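Local structure of coenzyme A transferase (Yersinia pestis, 3QLI) at residues R182-I194 with Y303-P316. The protein probably transfers coenzyme A from an acyl-CoA donor to a carboxylic acid such as acetate. Residues are numbered along the deposited sequence; the frame is centred on the assembly and turned at random.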
loop_
_atom_site.group_PDB
_atom_site.type_symbol
_atom_site.label_atom_id
_atom_site.label_comp_id
_atom_site.label_asym_id
_atom_site.label_seq_id
_atom_site.Cartn_x
_atom_site.Cartn_y
_atom_site.Cartn_z
ATOM N N ARG A 182 17.304 -5.119 -35.047
ATOM C CA ARG A 182 18.093 -6.327 -34.800
ATOM C C ARG A 182 18.901 -6.204 -33.512
ATOM O O ARG A 182 19.387 -7.203 -32.975
ATOM C CB ARG A 182 18.999 -6.665 -35.994
ATOM C CG ARG A 182 20.056 -5.625 -36.272
ATOM C CD ARG A 182 21.062 -6.090 -37.333
ATOM N NE ARG A 182 22.284 -5.295 -37.247
ATOM C CZ ARG A 182 22.545 -4.231 -38.004
ATOM N NH1 ARG A 182 21.679 -3.842 -38.933
ATOM N NH2 ARG A 182 23.683 -3.564 -37.839
ATOM N N TYR A 183 19.032 -4.982 -32.999
ATOM C CA TYR A 183 19.705 -4.788 -31.710
ATOM C C TYR A 183 18.810 -5.120 -30.513
ATOM O O TYR A 183 19.290 -5.208 -29.383
ATOM C CB TYR A 183 20.247 -3.367 -31.572
ATOM C CG TYR A 183 21.410 -3.074 -32.486
ATOM C CD1 TYR A 183 22.718 -3.253 -32.054
ATOM C CD2 TYR A 183 21.202 -2.625 -33.783
ATOM C CE1 TYR A 183 23.791 -2.988 -32.888
ATOM C CE2 TYR A 183 22.272 -2.361 -34.628
ATOM C CZ TYR A 183 23.560 -2.541 -34.174
ATOM O OH TYR A 183 24.624 -2.281 -35.012
ATOM N N MET A 184 17.514 -5.304 -30.750
ATOM C CA MET A 184 16.603 -5.675 -29.662
ATOM C C MET A 184 16.685 -7.183 -29.431
ATOM O O MET A 184 16.418 -7.962 -30.334
ATOM C CB MET A 184 15.155 -5.278 -29.995
ATOM C CG MET A 184 14.170 -5.602 -28.867
ATOM S SD MET A 184 14.476 -4.703 -27.337
ATOM C CE MET A 184 13.736 -3.114 -27.704
ATOM N N PRO A 185 17.071 -7.604 -28.221
ATOM C CA PRO A 185 17.177 -9.050 -27.980
ATOM C C PRO A 185 15.832 -9.781 -28.067
ATOM O O PRO A 185 14.781 -9.213 -27.741
ATOM C CB PRO A 185 17.728 -9.127 -26.551
ATOM C CG PRO A 185 17.323 -7.802 -25.919
ATOM C CD PRO A 185 17.477 -6.813 -27.048
ATOM N N ARG A 186 15.886 -11.033 -28.513
ATOM C CA ARG A 186 14.729 -11.913 -28.523
ATOM C C ARG A 186 14.611 -12.543 -27.146
ATOM O O ARG A 186 15.325 -13.494 -26.816
ATOM C CB ARG A 186 14.895 -12.994 -29.595
ATOM C CG ARG A 186 13.690 -13.900 -29.755
ATOM C CD ARG A 186 13.893 -14.909 -30.881
ATOM N NE ARG A 186 13.663 -14.349 -32.212
ATOM C CZ ARG A 186 14.558 -13.660 -32.918
ATOM N NH1 ARG A 186 15.765 -13.415 -32.418
ATOM N NH2 ARG A 186 14.243 -13.209 -34.133
ATOM N N VAL A 187 13.714 -11.997 -26.337
ATOM C CA VAL A 187 13.589 -12.407 -24.943
ATOM C C VAL A 187 12.390 -13.317 -24.739
ATOM O O VAL A 187 11.322 -13.050 -25.274
ATOM C CB VAL A 187 13.472 -11.166 -24.042
ATOM C CG1 VAL A 187 13.106 -11.565 -22.618
ATOM C CG2 VAL A 187 14.787 -10.377 -24.082
ATOM N N GLN A 188 12.572 -14.399 -23.983
ATOM C CA GLN A 188 11.461 -15.289 -23.658
ATOM C C GLN A 188 10.696 -14.737 -22.465
ATOM O O GLN A 188 11.287 -14.174 -21.533
ATOM C CB GLN A 188 11.970 -16.701 -23.330
ATOM C CG GLN A 188 12.650 -17.389 -24.520
ATOM C CD GLN A 188 13.370 -18.678 -24.140
ATOM O OE1 GLN A 188 13.184 -19.214 -23.044
ATOM N NE2 GLN A 188 14.209 -19.174 -25.052
ATOM N N GLY A 189 9.384 -14.908 -22.479
ATOM C CA GLY A 189 8.588 -14.437 -21.364
ATOM C C GLY A 189 7.107 -14.625 -21.567
ATOM O O GLY A 189 6.660 -15.047 -22.635
ATOM N N GLU A 190 6.340 -14.300 -20.534
ATOM C CA GLU A 190 4.896 -14.430 -20.612
ATOM C C GLU A 190 4.350 -13.312 -21.473
ATOM O O GLU A 190 4.486 -12.132 -21.115
ATOM C CB GLU A 190 4.260 -14.363 -19.227
ATOM C CG GLU A 190 2.736 -14.323 -19.298
ATOM C CD GLU A 190 2.068 -14.236 -17.941
ATOM O OE1 GLU A 190 2.759 -13.972 -16.925
ATOM O OE2 GLU A 190 0.837 -14.436 -17.896
ATOM N N ALA A 191 3.752 -13.695 -22.606
ATOM C CA ALA A 191 3.193 -12.749 -23.568
ATOM C C ALA A 191 4.270 -11.824 -24.140
ATOM O O ALA A 191 3.967 -10.742 -24.666
ATOM C CB ALA A 191 2.052 -11.939 -22.928
ATOM N N ALA A 192 5.526 -12.249 -24.049
ATOM C CA ALA A 192 6.632 -11.443 -24.580
ATOM C C ALA A 192 6.697 -11.535 -26.098
ATOM O O ALA A 192 7.191 -10.629 -26.754
ATOM C CB ALA A 192 7.961 -11.865 -23.974
ATOM N N ALA A 193 6.207 -12.642 -26.643
ATOM C CA ALA A 193 6.207 -12.857 -28.087
ATOM C C ALA A 193 4.859 -12.475 -28.700
ATOM O O ALA A 193 3.806 -12.862 -28.192
ATOM C CB ALA A 193 6.535 -14.320 -28.396
ATOM N N ILE A 194 4.880 -11.710 -29.784
ATOM C CA ILE A 194 3.629 -11.312 -30.429
ATOM C C ILE A 194 3.630 -11.754 -31.877
ATOM O O ILE A 194 4.566 -11.442 -32.612
ATOM C CB ILE A 194 3.445 -9.781 -30.458
ATOM C CG1 ILE A 194 3.945 -9.127 -29.167
ATOM C CG2 ILE A 194 1.979 -9.429 -30.789
ATOM C CD1 ILE A 194 3.156 -9.494 -27.953
ATOM N N TYR A 303 22.293 -6.091 -22.855
ATOM C CA TYR A 303 21.224 -6.328 -23.824
ATOM C C TYR A 303 21.511 -7.548 -24.719
ATOM O O TYR A 303 20.617 -8.371 -24.977
ATOM C CB TYR A 303 20.980 -5.087 -24.694
ATOM C CG TYR A 303 20.520 -3.842 -23.954
ATOM C CD1 TYR A 303 19.514 -3.903 -22.996
ATOM C CD2 TYR A 303 21.085 -2.594 -24.235
ATOM C CE1 TYR A 303 19.084 -2.755 -22.329
ATOM C CE2 TYR A 303 20.669 -1.443 -23.568
ATOM C CZ TYR A 303 19.668 -1.530 -22.619
ATOM O OH TYR A 303 19.240 -0.391 -21.968
ATOM N N GLU A 304 22.745 -7.653 -25.210
ATOM C CA GLU A 304 23.134 -8.772 -26.067
ATOM C C GLU A 304 22.993 -10.097 -25.332
ATOM O O GLU A 304 22.556 -11.105 -25.902
ATOM C CB GLU A 304 24.570 -8.599 -26.571
ATOM C CG GLU A 304 24.744 -7.443 -27.546
ATOM C CD GLU A 304 26.207 -7.074 -27.789
ATOM O OE1 GLU A 304 26.470 -6.292 -28.732
ATOM O OE2 GLU A 304 27.092 -7.553 -27.035
ATOM N N TYR A 305 23.360 -10.084 -24.058
ATOM C CA TYR A 305 23.308 -11.281 -23.231
ATOM C C TYR A 305 21.887 -11.842 -23.053
ATOM O O TYR A 305 21.710 -13.047 -22.887
ATOM C CB TYR A 305 23.958 -11.020 -21.864
ATOM C CG TYR A 305 24.047 -12.269 -21.015
ATOM C CD1 TYR A 305 25.017 -13.239 -21.269
ATOM C CD2 TYR A 305 23.161 -12.486 -19.966
ATOM C CE1 TYR A 305 25.100 -14.392 -20.499
ATOM C CE2 TYR A 305 23.234 -13.635 -19.195
ATOM C CZ TYR A 305 24.209 -14.582 -19.467
ATOM O OH TYR A 305 24.288 -15.727 -18.698
ATOM N N LEU A 306 20.875 -10.981 -23.102
ATOM C CA LEU A 306 19.496 -11.434 -22.893
ATOM C C LEU A 306 18.981 -12.230 -24.066
ATOM O O LEU A 306 18.021 -12.976 -23.936
ATOM C CB LEU A 306 18.552 -10.248 -22.667
ATOM C CG LEU A 306 19.012 -9.238 -21.616
ATOM C CD1 LEU A 306 17.974 -8.116 -21.510
ATOM C CD2 LEU A 306 19.227 -9.926 -20.274
ATOM N N ASN A 307 19.614 -12.065 -25.220
ATOM C CA ASN A 307 19.108 -12.675 -26.439
ATOM C C ASN A 307 19.011 -14.198 -26.341
ATOM O O ASN A 307 20.016 -14.874 -26.177
ATOM C CB ASN A 307 19.976 -12.255 -27.629
ATOM C CG ASN A 307 19.353 -12.620 -28.959
ATOM O OD1 ASN A 307 18.303 -12.085 -29.339
ATOM N ND2 ASN A 307 19.999 -13.538 -29.682
ATOM N N ASP A 308 17.794 -14.729 -26.424
ATOM C CA ASP A 308 17.582 -16.176 -26.475
ATOM C C ASP A 308 18.103 -16.908 -25.253
ATOM O O ASP A 308 18.507 -18.064 -25.352
ATOM C CB ASP A 308 18.269 -16.775 -27.706
ATOM C CG ASP A 308 17.526 -16.480 -28.987
ATOM O OD1 ASP A 308 16.286 -16.581 -28.988
ATOM O OD2 ASP A 308 18.184 -16.146 -29.993
ATOM N N HIS A 309 18.111 -16.232 -24.109
ATOM C CA HIS A 309 18.576 -16.845 -22.874
ATOM C C HIS A 309 17.457 -17.674 -22.280
ATOM O O HIS A 309 16.395 -17.126 -21.971
ATOM C CB HIS A 309 18.962 -15.760 -21.875
ATOM C CG HIS A 309 19.875 -16.245 -20.798
ATOM N ND1 HIS A 309 19.577 -17.334 -20.010
ATOM C CD2 HIS A 309 21.082 -15.795 -20.382
ATOM C CE1 HIS A 309 20.567 -17.539 -19.156
ATOM N NE2 HIS A 309 21.493 -16.619 -19.361
ATOM N N PRO A 310 17.685 -18.989 -22.092
ATOM C CA PRO A 310 16.612 -19.890 -21.645
ATOM C C PRO A 310 16.333 -19.812 -20.150
ATOM O O PRO A 310 15.371 -20.434 -19.681
ATOM C CB PRO A 310 17.154 -21.292 -21.981
ATOM C CG PRO A 310 18.434 -21.074 -22.752
ATOM C CD PRO A 310 18.923 -19.717 -22.418
ATOM N N ALA A 311 17.163 -19.080 -19.411
ATOM C CA ALA A 311 16.977 -18.955 -17.966
ATOM C C ALA A 311 16.592 -17.546 -17.528
ATOM O O ALA A 311 16.654 -17.222 -16.344
ATOM C CB ALA A 311 18.218 -19.431 -17.206
ATOM N N ILE A 312 16.206 -16.706 -18.484
ATOM C CA ILE A 312 15.699 -15.375 -18.165
ATOM C C ILE A 312 14.294 -15.309 -18.749
ATOM O O ILE A 312 14.071 -15.711 -19.896
ATOM C CB ILE A 312 16.622 -14.250 -18.721
ATOM C CG1 ILE A 312 18.003 -14.326 -18.065
ATOM C CG2 ILE A 312 16.031 -12.853 -18.476
ATOM C CD1 ILE A 312 19.048 -13.401 -18.683
ATOM N N PHE A 313 13.333 -14.840 -17.957
ATOM C CA PHE A 313 11.935 -14.927 -18.376
ATOM C C PHE A 313 11.176 -13.680 -17.957
ATOM O O PHE A 313 10.885 -13.512 -16.781
ATOM C CB PHE A 313 11.297 -16.178 -17.749
ATOM C CG PHE A 313 9.980 -16.575 -18.362
ATOM C CD1 PHE A 313 9.937 -17.213 -19.592
ATOM C CD2 PHE A 313 8.793 -16.362 -17.686
ATOM C CE1 PHE A 313 8.729 -17.596 -20.151
ATOM C CE2 PHE A 313 7.586 -16.747 -18.231
ATOM C CZ PHE A 313 7.549 -17.360 -19.471
ATOM N N SER A 314 10.853 -12.802 -18.906
ATOM C CA SER A 314 10.112 -11.600 -18.546
ATOM C C SER A 314 8.647 -11.932 -18.263
ATOM O O SER A 314 8.060 -12.841 -18.866
ATOM C CB SER A 314 10.215 -10.532 -19.635
ATOM O OG SER A 314 9.508 -10.935 -20.784
ATOM N N ARG A 315 8.063 -11.193 -17.328
ATOM C CA ARG A 315 6.637 -11.327 -17.051
ATOM C C ARG A 315 6.000 -9.951 -16.858
ATOM O O ARG A 315 6.694 -8.974 -16.562
ATOM C CB ARG A 315 6.416 -12.253 -15.846
ATOM C CG ARG A 315 7.005 -13.652 -16.090
ATOM C CD ARG A 315 6.472 -14.712 -15.125
ATOM N NE ARG A 315 5.036 -14.907 -15.265
ATOM C CZ ARG A 315 4.356 -15.923 -14.735
ATOM N NH1 ARG A 315 4.991 -16.852 -14.032
ATOM N NH2 ARG A 315 3.036 -16.013 -14.921
ATOM N N PRO A 316 4.680 -9.856 -17.058
ATOM C CA PRO A 316 4.011 -8.549 -16.982
ATOM C C PRO A 316 4.031 -7.954 -15.585
ATOM O O PRO A 316 4.137 -8.691 -14.605
ATOM C CB PRO A 316 2.561 -8.859 -17.395
ATOM C CG PRO A 316 2.424 -10.354 -17.304
ATOM C CD PRO A 316 3.790 -10.907 -17.575
HETATM O O HOH W 1 15.060 -14.793 -22.707
HETATM O O HOH W 2 14.478 -17.673 -27.693
#
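Gly189 lies over one face of the Phe313 ring, its CA 3.5 Å from the ring centroid and displaced toward the rim, in a CH-pi contact. Phe313 swings its CG anti to the backbone N (chi1 -166°), which brings the ring back under the glycine. The backbones bridge at the same place: Ser314 N donates to Gln188 O, and Ser314 O accepts from Glu190 N at 2.8 Å. That is a single beta bridge, Gly189 with Ser314, and the chain then leaves it through a type II turn from Gly189 to Ala192. Just past the bridge, Arg315 grips Glu190 side-on, NE at 3.0 Å and NH2 at 2.9 Å from the same OE1. Both nitrogens come from one face of the carboxylate, whose plane stands 65° from the guanidinium, while Pro316 CD lies 3.3 Å from Glu190 OE1.

At the other end, Asn307 OD1 accepts a nearly straight bond (175°) from Arg186 N, and Arg186 O receives Asp308 N in return. Pro185 CB rests 3.4 Å from Tyr303 O of helix 300-306, and Leu306 CB packs against both Pro185 CB and Val187 CG2. The two segments belong to the N- and C-terminal family regions of the transferase; the contact joins the loop between strands 175-180 and 193-195 to helix 300-306, the turns that follow it, the short strand 312-314 and the two residues beyond.

Farther out, one water spans Gln188 N and His309 O. Asp287 makes a second salt bridge to Arg315 through NH1, and Asn163 ND2 hydrogen-bonds both Ser314 OG and Glu190 O.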